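Local coordinates for protein CaaX farnesyltransferase beta subunit Ram1 (Aspergillus fumigatus, PDB 4L9P) that probably transfers a farnesyl group to a cysteine near the C-terminus of proteins, as the zinc-containing, peptide-binding beta subunit of a heterodimer, at residues B[209-214]-B[498-503]. Residues are numbered along the deposited sequence; the frame is centred on the assembly and turned at random.
Sequences SIAMVG and FVIPHK
Ile500 packs its two branches against neighbouring residues of helix 200-213. Methyl meets methyl where Ile500 CD1 lies 3.6 Å from Ala211 CB. On the other branch, Ile500 CG2 lies 3.8 Å from Met212 CG. Ile500 CG2 is also 4.0 Å from both SD and CE of Met212, because that chain bends at its last torsion (chi3 -80°) and curls around the methyl. Pro501 adds its CD, 4.0 Å from Met212 CG, and the two side chains cross at about a right angle. Chi1 of Ile500 is 49°, which places CG1 between the backbone N and the carbonyl carbon and leaves CG2 beside the N. With chi2 extended (172°), CD1 then reaches Ala211 while CG2 faces Met212. Further out, Met212 also packs on Tyr156 and Cys163 of helix 151-164. The hydroxyl of Tyr156 is hydrogen-bonded to Val499 O, so the same helix holds the backbone just before Ile500. Pro501 is the N-cap residue of helix 502-513. The contact thus joins the last turn of a helix of the alpha-alpha toroid to the lead-in of the C-terminal helix. It is purely apolar and largely buried, consistent with packing by shape and exclusion of water.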
ATOM      1  N   SER B 209       5.059  12.240 -13.515  1.00  6.96           N
ATOM      2  CA  SER B 209       6.286  12.556 -14.272  1.00  6.97           C
ATOM      3  C   SER B 209       6.161  13.861 -15.031  1.00  7.26           C
ATOM      4  O   SER B 209       7.096  14.676 -15.084  1.00  9.19           O
ATOM      5  CB  SER B 209       6.617  11.418 -15.247  1.00  7.54           C
ATOM      6  OG  SER B 209       6.924  10.189 -14.560  1.00  8.07           O
ATOM      7  N   ILE B 210       5.021  14.040 -15.713  1.00  7.33           N
ATOM      8  CA  ILE B 210       4.761  15.271 -16.436  1.00  8.87           C
ATOM      9  C   ILE B 210       4.755  16.458 -15.491  1.00  9.64           C
ATOM     10  O   ILE B 210       5.294  17.524 -15.846  1.00  9.69           O
ATOM     11  CB  ILE B 210       3.409  15.100 -17.207  1.00  9.65           C
ATOM     12  CG1 ILE B 210       3.651  14.182 -18.416  1.00  9.73           C
ATOM     13  CG2 ILE B 210       2.829  16.456 -17.624  1.00 10.50           C
ATOM     14  CD1 ILE B 210       2.346  13.680 -19.045  1.00 10.71           C
ATOM     15  N   ALA B 211       4.169  16.289 -14.298  1.00  9.10           N
ATOM     16  CA  ALA B 211       4.162  17.372 -13.326  1.00  8.01           C
ATOM     17  C   ALA B 211       5.589  17.750 -12.928  1.00  8.49           C
ATOM     18  O   ALA B 211       5.925  18.930 -12.783  1.00  9.48           O
ATOM     19  CB  ALA B 211       3.328  16.992 -12.077  1.00  7.98           C
ATOM     20  N   MET B 212       6.433  16.753 -12.729  1.00  8.49           N
ATOM     21  CA  MET B 212       7.811  17.046 -12.262  1.00  8.25           C
ATOM     22  C   MET B 212       8.603  17.765 -13.353  1.00  9.71           C
ATOM     23  O   MET B 212       9.321  18.739 -13.063  1.00 11.09           O
ATOM     24  CB  MET B 212       8.569  15.765 -11.790  1.00  8.37           C
ATOM     25  CG  MET B 212       8.126  15.340 -10.453  1.00  9.01           C
ATOM     26  SD  MET B 212       9.053  13.917  -9.820  1.00  8.97           S
ATOM     27  CE  MET B 212       8.188  12.565 -10.722  1.00  8.99           C
ATOM     28  N   VAL B 213       8.491  17.355 -14.613  1.00  9.83           N
ATOM     29  CA  VAL B 213       9.267  18.067 -15.640  1.00 11.28           C
ATOM     30  C   VAL B 213       8.656  19.398 -15.984  1.00 12.29           C
ATOM     31  O   VAL B 213       9.379  20.347 -16.358  1.00 13.85           O
ATOM     32  CB  VAL B 213       9.556  17.190 -16.941  1.00 11.49           C
ATOM     33  CG1 VAL B 213      10.298  15.892 -16.598  1.00 11.86           C
ATOM     34  CG2 VAL B 213       8.268  16.871 -17.743  1.00 11.50           C
ATOM     35  N   GLY B 214       7.334  19.505 -15.881  1.00 12.05           N
ATOM     36  CA  GLY B 214       6.639  20.773 -16.135  1.00 13.65           C
ATOM     37  C   GLY B 214       6.616  21.183 -17.590  1.00 15.27           C
ATOM     38  O   GLY B 214       7.019  20.424 -18.495  1.00 14.79           O
ATOM     39  N   PHE B 498       0.440  13.717  -3.110  1.00  4.38           N
ATOM     40  CA  PHE B 498       0.751  13.582  -4.556  1.00  4.53           C
ATOM     41  C   PHE B 498       2.114  12.973  -4.782  1.00  5.03           C
ATOM     42  O   PHE B 498       2.421  12.535  -5.906  1.00  6.47           O
ATOM     43  CB  PHE B 498       0.665  14.930  -5.273  1.00  5.60           C
ATOM     44  CG  PHE B 498      -0.754  15.504  -5.233  1.00  5.74           C
ATOM     45  CD1 PHE B 498      -1.806  14.781  -5.804  1.00  6.22           C
ATOM     46  CD2 PHE B 498      -1.044  16.718  -4.540  1.00  6.56           C
ATOM     47  CE1 PHE B 498      -3.102  15.256  -5.771  1.00  6.00           C
ATOM     48  CE2 PHE B 498      -2.367  17.217  -4.501  1.00  6.87           C
ATOM     49  CZ  PHE B 498      -3.417  16.487  -5.136  1.00  7.65           C
ATOM     50  N   VAL B 499       2.988  12.962  -3.761  1.00  5.27           N
ATOM     51  CA  VAL B 499       4.292  12.267  -3.906  1.00  4.22           C
ATOM     52  C   VAL B 499       5.156  12.822  -5.046  1.00  5.21           C
ATOM     53  O   VAL B 499       5.816  12.102  -5.794  1.00  6.13           O
ATOM     54  CB  VAL B 499       4.168  10.699  -3.937  1.00  4.71           C
ATOM     55  CG1 VAL B 499       5.470  10.108  -3.350  1.00  6.43           C
ATOM     56  CG2 VAL B 499       2.992  10.211  -3.103  1.00  5.17           C
ATOM     57  N   ILE B 500       5.152  14.158  -5.124  1.00  5.96           N
ATOM     58  CA  ILE B 500       5.990  14.983  -5.983  1.00  6.05           C
ATOM     59  C   ILE B 500       6.187  16.295  -5.241  1.00  6.59           C
ATOM     60  O   ILE B 500       5.501  16.575  -4.260  1.00  6.72           O
ATOM     61  CB  ILE B 500       5.280  15.266  -7.373  1.00  7.16           C
ATOM     62  CG1 ILE B 500       3.831  15.761  -7.193  1.00  6.94           C
ATOM     63  CG2 ILE B 500       5.352  14.017  -8.291  1.00  8.16           C
ATOM     64  CD1 ILE B 500       3.202  16.225  -8.544  1.00  7.21           C
ATOM     65  N   PRO B 501       7.115  17.140  -5.699  1.00  7.50           N
ATOM     66  CA  PRO B 501       7.279  18.418  -4.993  1.00  7.74           C
ATOM     67  C   PRO B 501       5.976  19.236  -5.000  1.00  7.76           C
ATOM     68  O   PRO B 501       5.199  19.218  -5.984  1.00  8.74           O
ATOM     69  CB  PRO B 501       8.352  19.127  -5.820  1.00  8.64           C
ATOM     70  CG  PRO B 501       9.145  17.983  -6.453  1.00  8.22           C
ATOM     71  CD  PRO B 501       8.115  16.913  -6.756  1.00  7.69           C
ATOM     72  N   HIS B 502       5.722  19.968  -3.914  1.00  8.67           N
ATOM     73  CA  HIS B 502       4.521  20.798  -3.865  1.00  9.59           C
ATOM     74  C   HIS B 502       4.347  21.726  -5.049  1.00 10.56           C
ATOM     75  O   HIS B 502       3.228  21.850  -5.573  1.00 10.16           O
ATOM     76  CB  HIS B 502       4.502  21.661  -2.591  1.00  9.55           C
ATOM     77  CG  HIS B 502       4.477  20.877  -1.329  1.00  9.44           C
ATOM     78  ND1 HIS B 502       5.508  20.029  -0.947  1.00 10.21           N
ATOM     79  CD2 HIS B 502       3.538  20.822  -0.344  1.00  9.07           C
ATOM     80  CE1 HIS B 502       5.184  19.469   0.208  1.00  8.51           C
ATOM     81  NE2 HIS B 502       4.008  19.950   0.604  1.00  8.56           N
ATOM     82  N   LYS B 503       5.428  22.394  -5.464  1.00 10.21           N
ATOM     83  CA  LYS B 503       5.318  23.308  -6.585  1.00 11.93           C
ATOM     84  C   LYS B 503       4.923  22.569  -7.875  1.00 11.68           C
ATOM     85  O   LYS B 503       4.189  23.103  -8.729  1.00 11.55           O
ATOM     86  CB  LYS B 503       6.674  24.004  -6.776  1.00 15.42           C
ATOM     87  CG  LYS B 503       6.624  25.026  -7.967  1.00 20.87           C
ATOM     88  CD  LYS B 503       8.023  25.669  -8.246  1.00 23.80           C
ATOM     89  CE  LYS B 503       7.966  26.710  -9.427  1.00 24.85           C
ATOM     90  NZ  LYS B 503       9.344  27.352  -9.433  1.00 28.08           N
TER